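Local coordinates for protein ADP compounds hydrolase NudE (PDB 1VHG) that hydrolyses ADP-containing compounds such as ADP-ribose, NADH and diadenosine polyphosphates as a homodimer of the Nudix family, using magnesium or another divalent cation, at residues 109-114 with 127-132; 98-103 with 137-142. All coordinates share one frame; numbering follows the deposited sequence.

Interaction 1 pairs two neighbouring strands, 104-116 and 125-136, in the mixed sheet of the Nudix domain; interaction 2 joins the end of helix 90-101, and the turn after it, to the loop leaving the second of them. The segments follow one another as 98-103, 109-114, 127-132 and 137-142, so interaction 1 falls wholly within the span bounded by interaction 2. Their centres lie about 18 Å apart, yet they meet where Ala131 CB packs 4.3 Å from Leu98 CD1. Side chains of both strands of interaction 1 pack against the helix carrying the probable metal ligands Glu97 and Glu101, which interaction 2 ties to the loop beyond the sheet.

Interaction 1: residues 109-114 with 127-132; sequences LTFLKK and NIVVAQ
Asn127 turns its amide oxygen to the ring of Phe111, with OD1 3.3 Å from CE2, and the ring and amide planes are inclined by 51°. Phe111 places its ring there by setting CG anti to the backbone N (chi1 170°), which carries it along the strand to the asparagine. Lys114 also reaches this oxygen, its chain running beside Asn127 and pointing the same way, with CG 3.6 Å from OD1. Bends further out bring NZ round to a water at 2.8 Å that also makes a weak bond to OD1. The amide nitrogen is held separately, by Ala51 O and Glu50 OE1, which fixes the rotation of the amide. Along the same face Leu109 leans across the pairing, its CD2 3.6 Å from Ala131 CB and 3.9 Å from Val129 CG1.

The strands form an antiparallel beta hairpin, interrupted by a beta bulge at which Leu112 and Lys113 both stand opposite Ile128. Leu112 N bonds to Ile128 O, and Ile128 N to Lys113 O, while Thr110 and Val130 exchange a regular pair of backbone bonds. The bulge directs the Leu112 side chain toward the partner strand, where CD2 meets Val130 CG2 at 3.8 Å. In the alpha/beta/alpha sandwich of the Nudix fold, the face with Phe111 and Val129 meets helix 90-101, whereas Thr110, Leu112 and Val130 touch Trp181 of helix 169-184. Lys113 sends NZ away to Leu161 O of the second subunit.

Interaction 2: residues 98-103 with 137-142; sequences LKEEVG and ESLEGD
Leu139 N approaches Lys99 O from far above the carbonyl plane, 63° out of it, yet the hydrogen bond is nearly straight at the proton and 3.0 Å long. A water lies 2.7 Å from Lys99 O, with Ser138 OG and Leu139 O also within its reach, more acceptors around it than its protons can serve at once. Lys99 crosses the extended chain of Glu137 obliquely, and NZ forms a salt bridge with OE2 at 3.5 Å; midway, its CD lies 3.7 Å from Leu139 CD2. Were Lys99 shortened to an alanine, the Glu137 carboxylate would probably be left without this charge partner, and Leu139 CD2 would lose the CD methylene it packs on. Beside it, Glu100 sets CG 3.5 Å from Leu139 CB, while its OE1 pairs with Arg96. Gly103, which closes the Nudix box, has a positive phi (81°), a backbone shape where a side chain would be obstructed, and its O accepts a hydrogen bond from Glu137 N. The loop after strand 125-136 passes the C-terminal end of helix 90-101 and the turn that follows. The CB of Glu101, a probable metal ligand, is directed away from the loop, and Leu98 packs on strand 51-56.

Interaction 1: residues 109-114 with 127-132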
# COMPACT_ATOMS: atom_id res chain seq x y z
N LEU A 109 12.84 -20.32 -1.91
CA LEU A 109 12.17 -19.11 -1.46
C LEU A 109 13.14 -17.99 -1.17
O LEU A 109 14.11 -18.14 -0.42
CB LEU A 109 11.32 -19.42 -0.22
CG LEU A 109 10.17 -20.39 -0.48
CD1 LEU A 109 9.78 -21.11 0.80
CD2 LEU A 109 8.98 -19.65 -1.07
N THR A 110 12.92 -16.82 -1.75
CA THR A 110 13.82 -15.71 -1.50
C THR A 110 13.08 -14.47 -1.02
O THR A 110 12.07 -14.06 -1.55
CB THR A 110 14.85 -15.43 -2.58
OG1 THR A 110 15.09 -14.02 -2.68
CG2 THR A 110 14.54 -16.00 -3.91
N PHE A 111 13.54 -14.03 0.14
CA PHE A 111 13.03 -12.89 0.88
C PHE A 111 13.66 -11.65 0.27
O PHE A 111 14.84 -11.35 0.34
CB PHE A 111 13.23 -13.08 2.37
CG PHE A 111 12.96 -11.85 3.19
CD1 PHE A 111 13.89 -11.38 4.10
CD2 PHE A 111 11.78 -11.13 3.01
CE1 PHE A 111 13.65 -10.22 4.80
CE2 PHE A 111 11.54 -9.97 3.71
CZ PHE A 111 12.46 -9.50 4.61
N LEU A 112 12.82 -10.95 -0.50
CA LEU A 112 13.17 -9.79 -1.28
C LEU A 112 13.14 -8.43 -0.63
O LEU A 112 14.01 -7.61 -0.92
CB LEU A 112 12.18 -9.78 -2.48
CG LEU A 112 12.75 -9.26 -3.79
CD1 LEU A 112 13.99 -10.05 -4.18
CD2 LEU A 112 11.70 -9.33 -4.89
N LYS A 113 12.18 -8.15 0.23
CA LYS A 113 12.07 -6.82 0.83
C LYS A 113 10.91 -6.80 1.82
O LYS A 113 10.01 -7.65 1.68
CB LYS A 113 11.71 -5.87 -0.34
CG LYS A 113 11.40 -4.45 -0.05
CD LYS A 113 12.43 -3.47 -0.54
CE LYS A 113 13.71 -3.47 0.24
NZ LYS A 113 14.81 -2.73 -0.43
N LYS A 114 10.94 -5.90 2.77
CA LYS A 114 9.88 -5.76 3.78
C LYS A 114 9.32 -4.36 3.64
O LYS A 114 10.13 -3.42 3.49
CB LYS A 114 10.45 -5.96 5.17
CG LYS A 114 9.48 -5.94 6.33
CD LYS A 114 10.25 -5.82 7.64
CE LYS A 114 9.64 -6.72 8.72
NZ LYS A 114 10.55 -7.89 8.97
N ASN A 127 6.05 -8.84 4.09
CA ASN A 127 7.30 -9.40 3.59
C ASN A 127 7.12 -9.95 2.18
O ASN A 127 6.25 -10.80 1.97
CB ASN A 127 7.77 -10.49 4.56
CG ASN A 127 8.16 -9.88 5.88
OD1 ASN A 127 9.31 -9.49 6.04
ND2 ASN A 127 7.24 -9.73 6.82
N ILE A 128 7.87 -9.45 1.19
CA ILE A 128 7.73 -9.97 -0.17
C ILE A 128 8.68 -11.13 -0.44
O ILE A 128 9.90 -10.99 -0.32
CB ILE A 128 7.96 -8.87 -1.21
CG1 ILE A 128 6.89 -7.78 -1.00
CG2 ILE A 128 7.93 -9.43 -2.61
CD1 ILE A 128 7.18 -6.56 -1.86
N VAL A 129 8.13 -12.29 -0.77
CA VAL A 129 8.93 -13.47 -1.00
C VAL A 129 8.76 -14.10 -2.38
O VAL A 129 7.65 -14.53 -2.73
CB VAL A 129 8.54 -14.56 0.05
CG1 VAL A 129 9.26 -15.87 -0.23
CG2 VAL A 129 8.81 -14.10 1.46
N VAL A 130 9.84 -14.27 -3.13
CA VAL A 130 9.77 -14.94 -4.44
C VAL A 130 9.95 -16.46 -4.25
O VAL A 130 10.90 -16.96 -3.65
CB VAL A 130 10.85 -14.44 -5.39
CG1 VAL A 130 10.81 -15.20 -6.71
CG2 VAL A 130 10.72 -12.94 -5.62
N ALA A 131 9.00 -17.23 -4.80
CA ALA A 131 8.98 -18.68 -4.71
C ALA A 131 9.29 -19.39 -6.01
O ALA A 131 8.60 -19.21 -7.01
CB ALA A 131 7.56 -19.08 -4.29
N GLN A 132 10.32 -20.23 -6.05
CA GLN A 132 10.67 -20.98 -7.25
C GLN A 132 10.89 -22.46 -6.96
O GLN A 132 11.07 -22.88 -5.82
CB GLN A 132 11.95 -20.42 -7.86
CG GLN A 132 11.89 -18.97 -8.26
CD GLN A 132 13.16 -18.54 -8.95
OE1 GLN A 132 13.16 -18.41 -10.17
NE2 GLN A 132 14.22 -18.35 -8.19
O HOH W 1 10.95 -10.62 8.89

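Interaction 2: residues 98-103 with 137-142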
# COMPACT_ATOMS: atom_id res chain seq x y z
N LEU A 98 1.44 -20.63 0.40
CA LEU A 98 1.43 -21.02 -1.01
C LEU A 98 0.72 -22.39 -1.08
O LEU A 98 -0.06 -22.67 -1.99
CB LEU A 98 2.83 -21.18 -1.51
CG LEU A 98 3.45 -20.70 -2.77
CD1 LEU A 98 4.39 -21.76 -3.37
CD2 LEU A 98 2.45 -20.21 -3.81
N LYS A 99 1.00 -23.29 -0.14
CA LYS A 99 0.42 -24.61 -0.14
C LYS A 99 -1.09 -24.60 0.08
O LYS A 99 -1.82 -25.46 -0.42
CB LYS A 99 1.06 -25.47 0.94
CG LYS A 99 2.37 -26.11 0.55
CD LYS A 99 2.95 -26.83 1.75
CE LYS A 99 4.46 -27.01 1.59
NZ LYS A 99 5.01 -27.36 2.95
N GLU A 100 -1.54 -23.72 0.97
CA GLU A 100 -2.95 -23.63 1.29
C GLU A 100 -3.71 -22.93 0.16
O GLU A 100 -4.80 -23.34 -0.19
CB GLU A 100 -3.16 -22.84 2.57
CG GLU A 100 -2.76 -23.48 3.87
CD GLU A 100 -2.61 -22.49 5.02
OE1 GLU A 100 -1.98 -22.82 6.04
OE2 GLU A 100 -3.10 -21.35 4.94
N GLU A 101 -3.15 -21.88 -0.43
CA GLU A 101 -3.88 -21.13 -1.43
C GLU A 101 -3.74 -21.57 -2.87
O GLU A 101 -4.66 -21.34 -3.66
CB GLU A 101 -3.49 -19.64 -1.33
CG GLU A 101 -4.09 -18.88 -0.16
CD GLU A 101 -3.96 -17.38 -0.35
OE1 GLU A 101 -4.39 -16.88 -1.41
OE2 GLU A 101 -3.39 -16.68 0.54
N VAL A 102 -2.61 -22.11 -3.25
CA VAL A 102 -2.31 -22.50 -4.63
C VAL A 102 -1.98 -23.96 -4.81
O VAL A 102 -1.86 -24.46 -5.93
CB VAL A 102 -1.11 -21.63 -5.08
CG1 VAL A 102 -0.49 -22.09 -6.37
CG2 VAL A 102 -1.58 -20.18 -5.21
N GLY A 103 -1.74 -24.71 -3.74
CA GLY A 103 -1.44 -26.10 -3.82
C GLY A 103 -0.02 -26.46 -4.16
O GLY A 103 0.26 -27.64 -4.44
N GLU A 137 1.70 -29.97 -3.40
CA GLU A 137 1.45 -30.26 -2.01
C GLU A 137 0.36 -29.30 -1.54
O GLU A 137 0.52 -28.09 -1.61
CB GLU A 137 2.64 -30.21 -1.07
CG GLU A 137 2.25 -30.49 0.36
CD GLU A 137 3.34 -30.42 1.38
OE1 GLU A 137 3.02 -30.55 2.59
OE2 GLU A 137 4.54 -30.25 1.08
N SER A 138 -0.76 -29.84 -1.08
CA SER A 138 -1.86 -28.98 -0.70
C SER A 138 -2.19 -28.99 0.77
O SER A 138 -2.20 -30.05 1.37
CB SER A 138 -3.08 -29.44 -1.53
OG SER A 138 -4.25 -28.86 -0.97
N LEU A 139 -2.48 -27.83 1.32
CA LEU A 139 -2.83 -27.67 2.73
C LEU A 139 -4.20 -27.00 2.80
O LEU A 139 -4.57 -26.33 1.84
CB LEU A 139 -1.82 -26.82 3.44
CG LEU A 139 -0.87 -27.31 4.50
CD1 LEU A 139 -0.51 -28.78 4.37
CD2 LEU A 139 0.41 -26.46 4.47
N GLU A 140 -4.89 -27.12 3.91
CA GLU A 140 -6.20 -26.53 4.10
C GLU A 140 -6.16 -25.10 4.60
O GLU A 140 -5.65 -24.80 5.68
CB GLU A 140 -6.99 -27.41 5.09
CG GLU A 140 -8.25 -28.00 4.47
CD GLU A 140 -9.46 -27.10 4.66
OE1 GLU A 140 -10.52 -27.36 4.06
OE2 GLU A 140 -9.37 -26.11 5.43
N GLY A 141 -6.71 -24.17 3.81
CA GLY A 141 -6.70 -22.76 4.25
C GLY A 141 -8.10 -22.37 4.72
O GLY A 141 -8.96 -23.23 4.93
N ASP A 142 -8.34 -21.08 4.88
CA ASP A 142 -9.64 -20.61 5.34
C ASP A 142 -10.43 -19.92 4.25
O ASP A 142 -11.41 -19.24 4.53
CB ASP A 142 -9.43 -19.67 6.54
CG ASP A 142 -8.61 -20.35 7.64
OD1 ASP A 142 -9.18 -21.20 8.37
OD2 ASP A 142 -7.39 -20.09 7.75
O HOH W 2 -4.35 -26.14 -0.89